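Local coordinates for lipoprotein (Mycoplasma mycoides subsp. capri, PDB 7ADK), which is probably a serine-type peptidase of the PA clan, from a mycoplasma family associated with cleavage of host immunoglobulin, at residues Ser599-Gln604 with Pro710-Ala715; Tyr703-Asp708 with Tyr794-Leu799. One frame throughout, in Å; residues are numbered along the deposited sequence.

Interaction 1. Residues Ser599-Gln604 with Pro710-Ala715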
ATOM      1  N   SER B 599      -3.643  27.851  28.546  1.00 71.93           N
ATOM      2  CA  SER B 599      -4.656  28.379  27.636  1.00 71.93           C
ATOM      3  C   SER B 599      -4.064  28.606  26.250  1.00 71.93           C
ATOM      4  O   SER B 599      -3.214  29.475  26.100  1.00 71.93           O
ATOM      5  CB  SER B 599      -5.127  29.710  28.194  1.00 71.93           C
ATOM      6  OG  SER B 599      -6.020  30.356  27.316  1.00 71.93           O
ATOM      7  N   LEU B 600      -4.513  27.895  25.215  1.00 66.75           N
ATOM      8  CA  LEU B 600      -4.107  28.166  23.824  1.00 66.75           C
ATOM      9  C   LEU B 600      -4.610  29.520  23.274  1.00 66.75           C
ATOM     10  O   LEU B 600      -4.204  29.933  22.196  1.00 66.75           O
ATOM     11  CB  LEU B 600      -4.568  27.005  22.911  1.00 66.75           C
ATOM     12  CG  LEU B 600      -3.452  26.052  22.436  1.00 66.75           C
ATOM     13  CD1 LEU B 600      -4.064  25.004  21.517  1.00 66.75           C
ATOM     14  CD2 LEU B 600      -2.355  26.746  21.630  1.00 66.75           C
ATOM     15  N   LEU B 601      -5.501  30.201  24.001  1.00 71.05           N
ATOM     16  CA  LEU B 601      -6.082  31.501  23.650  1.00 71.05           C
ATOM     17  C   LEU B 601      -5.253  32.699  24.160  1.00 71.05           C
ATOM     18  O   LEU B 601      -5.290  33.766  23.544  1.00 71.05           O
ATOM     19  CB  LEU B 601      -7.517  31.546  24.199  1.00 71.05           C
ATOM     20  CG  LEU B 601      -8.466  30.569  23.471  1.00 71.05           C
ATOM     21  CD1 LEU B 601      -9.628  30.213  24.376  1.00 71.05           C
ATOM     22  CD2 LEU B 601      -9.036  31.168  22.185  1.00 71.05           C
ATOM     23  N   ASN B 602      -4.482  32.530  25.237  1.00 75.49           N
ATOM     24  CA  ASN B 602      -3.526  33.535  25.700  1.00 75.49           C
ATOM     25  C   ASN B 602      -2.392  33.721  24.680  1.00 75.49           C
ATOM     26  O   ASN B 602      -1.941  32.762  24.058  1.00 75.49           O
ATOM     27  CB  ASN B 602      -2.958  33.165  27.074  1.00 75.49           C
ATOM     28  CG  ASN B 602      -3.924  33.018  28.230  1.00 75.49           C
ATOM     29  OD1 ASN B 602      -3.539  32.615  29.311  1.00 75.49           O
ATOM     30  ND2 ASN B 602      -5.188  33.311  28.069  1.00 75.49           N
ATOM     31  N   GLU B 603      -1.922  34.950  24.490  1.00 77.42           N
ATOM     32  CA  GLU B 603      -1.024  35.264  23.369  1.00 77.42           C
ATOM     33  C   GLU B 603       0.377  34.644  23.498  1.00 77.42           C
ATOM     34  O   GLU B 603       0.966  34.223  22.504  1.00 77.42           O
ATOM     35  CB  GLU B 603      -0.954  36.791  23.199  1.00 77.42           C
ATOM     36  CG  GLU B 603      -0.412  37.275  21.846  1.00 77.42           C
ATOM     37  CD  GLU B 603      -1.220  36.766  20.646  1.00 77.42           C
ATOM     38  OE1 GLU B 603      -0.652  36.651  19.537  1.00 77.42           O
ATOM     39  OE2 GLU B 603      -2.428  36.480  20.788  1.00 77.42           O
ATOM     40  N   GLN B 604       0.905  34.530  24.716  1.00 78.56           N
ATOM     41  CA  GLN B 604       2.192  33.885  24.955  1.00 78.56           C
ATOM     42  C   GLN B 604       2.142  32.364  24.771  1.00 78.56           C
ATOM     43  O   GLN B 604       3.177  31.760  24.518  1.00 78.56           O
ATOM     44  CB  GLN B 604       2.768  34.289  26.325  1.00 78.56           C
ATOM     45  CG  GLN B 604       2.258  33.544  27.570  1.00 78.56           C
ATOM     46  CD  GLN B 604       0.841  33.890  28.013  1.00 78.56           C
ATOM     47  OE1 GLN B 604       0.136  34.692  27.422  1.00 78.56           O
ATOM     48  NE2 GLN B 604       0.366  33.292  29.075  1.00 78.56           N
ATOM     49  N   PRO B 710      -4.648  31.280  13.417  1.00 68.31           N
ATOM     50  CA  PRO B 710      -4.895  30.222  12.448  1.00 68.31           C
ATOM     51  C   PRO B 710      -5.021  28.851  13.110  1.00 68.31           C
ATOM     52  O   PRO B 710      -4.254  28.503  14.005  1.00 68.31           O
ATOM     53  CB  PRO B 710      -3.795  30.295  11.394  1.00 68.31           C
ATOM     54  CG  PRO B 710      -2.732  31.177  12.028  1.00 68.31           C
ATOM     55  CD  PRO B 710      -3.493  32.056  13.018  1.00 68.31           C
ATOM     56  N   GLY B 711      -6.054  28.123  12.713  1.00 63.43           N
ATOM     57  CA  GLY B 711      -6.480  26.851  13.267  1.00 63.43           C
ATOM     58  C   GLY B 711      -7.040  26.821  14.688  1.00 63.43           C
ATOM     59  O   GLY B 711      -7.124  25.722  15.237  1.00 63.43           O
ATOM     60  N   LEU B 712      -7.460  27.927  15.294  1.00 61.42           N
ATOM     61  CA  LEU B 712      -8.300  27.913  16.501  1.00 61.42           C
ATOM     62  C   LEU B 712      -9.757  28.188  16.137  1.00 61.42           C
ATOM     63  O   LEU B 712     -10.080  29.094  15.357  1.00 61.42           O
ATOM     64  CB  LEU B 712      -7.858  28.924  17.567  1.00 61.42           C
ATOM     65  CG  LEU B 712      -6.442  28.794  18.143  1.00 61.42           C
ATOM     66  CD1 LEU B 712      -6.331  29.697  19.375  1.00 61.42           C
ATOM     67  CD2 LEU B 712      -6.077  27.391  18.603  1.00 61.42           C
ATOM     68  N   THR B 713     -10.684  27.449  16.744  1.00 63.92           N
ATOM     69  CA  THR B 713     -12.120  27.647  16.534  1.00 63.92           C
ATOM     70  C   THR B 713     -12.965  27.472  17.789  1.00 63.92           C
ATOM     71  O   THR B 713     -12.548  26.862  18.763  1.00 63.92           O
ATOM     72  CB  THR B 713     -12.638  26.836  15.337  1.00 63.92           C
ATOM     73  OG1 THR B 713     -13.872  27.373  14.948  1.00 63.92           O
ATOM     74  CG2 THR B 713     -12.874  25.353  15.552  1.00 63.92           C
ATOM     75  N   ASP B 714     -14.168  28.030  17.769  1.00 65.46           N
ATOM     76  CA  ASP B 714     -15.224  27.730  18.734  1.00 65.46           C
ATOM     77  C   ASP B 714     -16.297  26.970  17.955  1.00 65.46           C
ATOM     78  O   ASP B 714     -16.852  27.472  16.974  1.00 65.46           O
ATOM     79  CB  ASP B 714     -15.729  29.037  19.373  1.00 65.46           C
ATOM     80  CG  ASP B 714     -16.974  28.933  20.273  1.00 65.46           C
ATOM     81  OD1 ASP B 714     -17.619  27.872  20.345  1.00 65.46           O
ATOM     82  OD2 ASP B 714     -17.335  29.969  20.894  1.00 65.46           O
ATOM     83  N   ALA B 715     -16.521  25.716  18.340  1.00 68.17           N
ATOM     84  CA  ALA B 715     -17.320  24.793  17.565  1.00 68.17           C
ATOM     85  C   ALA B 715     -18.773  25.237  17.418  1.00 68.17           C
ATOM     86  O   ALA B 715     -19.315  25.107  16.332  1.00 68.17           O
ATOM     87  CB  ALA B 715     -17.262  23.422  18.205  1.00 68.17           C
TER
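The peptide carbonyl of L600 is the flat group that L712 reaches across this contact: CD1 of L712 stands 3.5 Å from O of L600, about 3 Å out of the peptide plane and beyond the oxygen, so the methyl group meets the carbonyl oxygen obliquely from one side. The amide of N602 and the carboxylate of D714 are turned to partners outside the two segments. ND2 of N602 bonds OD1 of D792, which S599 OG also meets, and D714 has OD2 bound to the hydroxyl of Y803 while OD1 caps a backbone N at the start of helix 715-719. Between the segments themselves the contact is aliphatic apart from the L600 oxygen. CD2 of L712 turns to the side chain of L600, 4.3 Å from its CD1, while CD1 of L712 lies between O of L600 and CD2 of L601, 4.2 Å from the latter. CG of L712 sits beside the backbone N and anti to the carbonyl carbon (chi1 -60°). Such three-leucine packing ties a turn to the mixed sheet: residues 712-714 pair antiparallel with strand 737-747, and the alternation expected of a strand sends L712 toward 599-604 but T713 away from it. This is consistent with the chymotrypsin-like fold of PA-clan peptidases, built on two beta barrels. I747 touches both L600 and L712, and F609 and L805 press on L600 and L601 respectively, burying the leucines. The turn at 599-604 leads into helix 603-606, with N602 at the N-cap position but its side chain making no capping bond. OG of S599 receives weak bonds from the backbone N of both L601 and N602. Just before P710, K709 reaches back to 599-604, where its NZ bonds O of L601 and forms a salt bridge with E603.

Interaction 2. Residues Tyr703-Asp708 with Tyr794-Leu799; sequences YRSFID and YDYKNL
The CA atoms of F706 and Y794, 10.1 Å apart, are the nearest across two irregular loops. Beyond Y794 the chain folds into a type I' turn from Y796 to L799, closed by a backbone bond from L799 N to Y796 O, with K797 and N798 both at positive phi. An Asx turn overlaps its start: OD1 of D795 accepts from N of K797 at 2.9 Å. The side chains bridge the gap. F706 presents its edge to the face of Y794 in an edge-to-face pair, with ring centroids 4.8 Å apart and planes at 57°; CE1 of F706 lies 3.5 Å from CD2 of Y794. The chi1 of Y794, -165°, swings its ring across to present a face to CE1 of F706. Y796 crosses F706 at about a right angle, its OH 3.5 Å from CZ of F706. The hydroxyl of S705 sits over the centre of the F706 ring. No hydrogen bond joins the segments: the hydroxyls of Y796 and S705 find their partners outside the contact, in D714 and K218 respectively, which is consistent with dispersion and ring electrostatics carrying it.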
ATOM      1  N   TYR B 703     -13.223  26.864   8.673  1.00 65.78           N
ATOM      2  CA  TYR B 703     -13.399  26.377  10.042  1.00 65.78           C
ATOM      3  C   TYR B 703     -12.916  27.343  11.139  1.00 65.78           C
ATOM      4  O   TYR B 703     -13.332  27.199  12.288  1.00 65.78           O
ATOM      5  CB  TYR B 703     -12.694  25.027  10.177  1.00 65.78           C
ATOM      6  CG  TYR B 703     -13.344  23.863   9.459  1.00 65.78           C
ATOM      7  CD1 TYR B 703     -14.691  23.567   9.712  1.00 65.78           C
ATOM      8  CD2 TYR B 703     -12.602  23.031   8.609  1.00 65.78           C
ATOM      9  CE1 TYR B 703     -15.310  22.467   9.101  1.00 65.78           C
ATOM     10  CE2 TYR B 703     -13.214  21.922   7.998  1.00 65.78           C
ATOM     11  CZ  TYR B 703     -14.573  21.644   8.231  1.00 65.78           C
ATOM     12  OH  TYR B 703     -15.179  20.603   7.608  1.00 65.78           O
ATOM     13  N   ARG B 704     -12.036  28.304  10.840  1.00 67.29           N
ATOM     14  CA  ARG B 704     -11.470  29.217  11.842  1.00 67.29           C
ATOM     15  C   ARG B 704     -12.509  30.187  12.405  1.00 67.29           C
ATOM     16  O   ARG B 704     -13.168  30.908  11.662  1.00 67.29           O
ATOM     17  CB  ARG B 704     -10.291  29.979  11.226  1.00 67.29           C
ATOM     18  CG  ARG B 704      -9.399  30.671  12.264  1.00 67.29           C
ATOM     19  CD  ARG B 704      -8.521  31.746  11.626  1.00 67.29           C
ATOM     20  NE  ARG B 704      -7.794  31.252  10.450  1.00 67.29           N
ATOM     21  CZ  ARG B 704      -6.864  31.890   9.772  1.00 67.29           C
ATOM     22  NH1 ARG B 704      -6.369  33.023  10.144  1.00 67.29           N
ATOM     23  NH2 ARG B 704      -6.379  31.370   8.690  1.00 67.29           N
ATOM     24  N   SER B 705     -12.560  30.309  13.728  1.00 67.81           N
ATOM     25  CA  SER B 705     -13.326  31.348  14.434  1.00 67.81           C
ATOM     26  C   SER B 705     -12.441  32.518  14.854  1.00 67.81           C
ATOM     27  O   SER B 705     -12.805  33.669  14.614  1.00 67.81           O
ATOM     28  CB  SER B 705     -14.062  30.770  15.648  1.00 67.81           C
ATOM     29  OG  SER B 705     -14.828  31.719  16.358  1.00 67.81           O
ATOM     30  N   PHE B 706     -11.305  32.258  15.507  1.00 69.99           N
ATOM     31  CA  PHE B 706     -10.450  33.304  16.062  1.00 69.99           C
ATOM     32  C   PHE B 706      -9.445  33.766  15.012  1.00 69.99           C
ATOM     33  O   PHE B 706      -8.477  33.089  14.687  1.00 69.99           O
ATOM     34  CB  PHE B 706      -9.782  32.801  17.336  1.00 69.99           C
ATOM     35  CG  PHE B 706     -10.781  32.437  18.409  1.00 69.99           C
ATOM     36  CD1 PHE B 706     -11.511  33.438  19.074  1.00 69.99           C
ATOM     37  CD2 PHE B 706     -11.041  31.084  18.686  1.00 69.99           C
ATOM     38  CE1 PHE B 706     -12.486  33.074  20.011  1.00 69.99           C
ATOM     39  CE2 PHE B 706     -11.993  30.726  19.647  1.00 69.99           C
ATOM     40  CZ  PHE B 706     -12.721  31.724  20.309  1.00 69.99           C
ATOM     41  N   ILE B 707      -9.707  34.922  14.428  1.00 73.91           N
ATOM     42  CA  ILE B 707      -9.163  35.286  13.124  1.00 73.91           C
ATOM     43  C   ILE B 707      -7.644  35.486  13.077  1.00 73.91           C
ATOM     44  O   ILE B 707      -6.986  34.986  12.171  1.00 73.91           O
ATOM     45  CB  ILE B 707      -9.987  36.479  12.618  1.00 73.91           C
ATOM     46  CG1 ILE B 707     -11.406  36.021  12.213  1.00 73.91           C
ATOM     47  CG2 ILE B 707      -9.302  37.235  11.499  1.00 73.91           C
ATOM     48  CD1 ILE B 707     -11.560  34.712  11.455  1.00 73.91           C
ATOM     49  N   ASP B 708      -7.061  36.133  14.075  1.00 78.58           N
ATOM     50  CA  ASP B 708      -5.612  36.277  14.228  1.00 78.58           C
ATOM     51  C   ASP B 708      -4.926  35.031  14.839  1.00 78.58           C
ATOM     52  O   ASP B 708      -3.768  35.101  15.253  1.00 78.58           O
ATOM     53  CB  ASP B 708      -5.291  37.584  14.970  1.00 78.58           C
ATOM     54  CG  ASP B 708      -5.783  37.696  16.416  1.00 78.58           C
ATOM     55  OD1 ASP B 708      -6.619  36.896  16.879  1.00 78.58           O
ATOM     56  OD2 ASP B 708      -5.333  38.633  17.106  1.00 78.58           O
ATOM     57  N   TYR B 794     -13.392  32.312  26.549  1.00 76.01           N
ATOM     58  CA  TYR B 794     -13.162  33.505  25.753  1.00 76.01           C
ATOM     59  C   TYR B 794     -14.393  34.394  25.861  1.00 76.01           C
ATOM     60  O   TYR B 794     -15.517  33.878  25.909  1.00 76.01           O
ATOM     61  CB  TYR B 794     -12.871  33.146  24.295  1.00 76.01           C
ATOM     62  CG  TYR B 794     -12.267  34.295  23.523  1.00 76.01           C
ATOM     63  CD1 TYR B 794     -10.879  34.484  23.540  1.00 76.01           C
ATOM     64  CD2 TYR B 794     -13.088  35.178  22.791  1.00 76.01           C
ATOM     65  CE1 TYR B 794     -10.300  35.534  22.810  1.00 76.01           C
ATOM     66  CE2 TYR B 794     -12.518  36.255  22.093  1.00 76.01           C
ATOM     67  CZ  TYR B 794     -11.120  36.430  22.093  1.00 76.01           C
ATOM     68  OH  TYR B 794     -10.548  37.469  21.443  1.00 76.01           O
ATOM     69  N   ASP B 795     -14.203  35.707  25.897  1.00 80.65           N
ATOM     70  CA  ASP B 795     -15.278  36.684  26.021  1.00 80.65           C
ATOM     71  C   ASP B 795     -15.387  37.509  24.735  1.00 80.65           C
ATOM     72  O   ASP B 795     -14.402  38.089  24.280  1.00 80.65           O
ATOM     73  CB  ASP B 795     -15.009  37.541  27.264  1.00 80.65           C
ATOM     74  CG  ASP B 795     -16.138  38.505  27.630  1.00 80.65           C
ATOM     75  OD1 ASP B 795     -16.970  38.857  26.770  1.00 80.65           O
ATOM     76  OD2 ASP B 795     -16.194  38.916  28.804  1.00 80.65           O
ATOM     77  N   TYR B 796     -16.583  37.574  24.161  1.00 77.78           N
ATOM     78  CA  TYR B 796     -16.892  38.278  22.920  1.00 77.78           C
ATOM     79  C   TYR B 796     -17.437  39.709  23.100  1.00 77.78           C
ATOM     80  O   TYR B 796     -17.930  40.294  22.138  1.00 77.78           O
ATOM     81  CB  TYR B 796     -17.853  37.412  22.105  1.00 77.78           C
ATOM     82  CG  TYR B 796     -17.331  36.034  21.767  1.00 77.78           C
ATOM     83  CD1 TYR B 796     -16.341  35.891  20.784  1.00 77.78           C
ATOM     84  CD2 TYR B 796     -17.871  34.892  22.388  1.00 77.78           C
ATOM     85  CE1 TYR B 796     -15.929  34.612  20.385  1.00 77.78           C
ATOM     86  CE2 TYR B 796     -17.447  33.610  21.999  1.00 77.78           C
ATOM     87  CZ  TYR B 796     -16.501  33.467  20.967  1.00 77.78           C
ATOM     88  OH  TYR B 796     -16.157  32.250  20.480  1.00 77.78           O
ATOM     89  N   LYS B 797     -17.403  40.286  24.306  1.00 83.35           N
ATOM     90  CA  LYS B 797     -17.778  41.689  24.576  1.00 83.35           C
ATOM     91  C   LYS B 797     -19.190  42.025  24.074  1.00 83.35           C
ATOM     92  O   LYS B 797     -19.432  43.052  23.455  1.00 83.35           O
ATOM     93  CB  LYS B 797     -16.680  42.654  24.081  1.00 83.35           C
ATOM     94  CG  LYS B 797     -15.361  42.576  24.870  1.00 83.35           C
ATOM     95  CD  LYS B 797     -14.422  41.464  24.410  1.00 83.35           C
ATOM     96  CE  LYS B 797     -13.153  41.400  25.264  1.00 83.35           C
ATOM     97  NZ  LYS B 797     -12.313  40.247  24.874  1.00 83.35           N
ATOM     98  N   ASN B 798     -20.122  41.103  24.315  1.00 83.07           N
ATOM     99  CA  ASN B 798     -21.521  41.112  23.877  1.00 83.07           C
ATOM    100  C   ASN B 798     -21.788  41.060  22.353  1.00 83.07           C
ATOM    101  O   ASN B 798     -22.931  41.246  21.934  1.00 83.07           O
ATOM    102  CB  ASN B 798     -22.329  42.193  24.622  1.00 83.07           C
ATOM    103  CG  ASN B 798     -22.294  42.035  26.127  1.00 83.07           C
ATOM    104  OD1 ASN B 798     -21.660  42.788  26.839  1.00 83.07           O
ATOM    105  ND2 ASN B 798     -22.949  41.042  26.662  1.00 83.07           N
ATOM    106  N   LEU B 799     -20.797  40.773  21.505  1.00 80.91           N
ATOM    107  CA  LEU B 799     -20.980  40.646  20.052  1.00 80.91           C
ATOM    108  C   LEU B 799     -22.035  39.587  19.689  1.00 80.91           C
ATOM    109  O   LEU B 799     -22.881  39.788  18.817  1.00 80.91           O
ATOM    110  CB  LEU B 799     -19.619  40.272  19.446  1.00 80.91           C
ATOM    111  CG  LEU B 799     -19.585  40.188  17.916  1.00 80.91           C
ATOM    112  CD1 LEU B 799     -19.631  41.567  17.302  1.00 80.91           C
ATOM    113  CD2 LEU B 799     -18.292  39.520  17.476  1.00 80.91           C
TER

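Overall arrangement
The two contacts lie close together, about 9 Å between centres, and their segments alternate along the chain in the order 599-604, 703-708, 710-715, 794-799. They also touch directly. D714 OD2 and Y796 OH approach to 2.6 Å, a probable hydrogen bond that joins the strand segment of interaction 1 to the turn of interaction 2, and T713 OG1 lies 2.7 Å from Y703 O, again a probable hydrogen bond. A backbone bond between S705 and L712, with F706 packed on L712, completes the junction. Leucine packing and the aromatic group thus adjoin around strand 712-714, on the same side of the chain's centre.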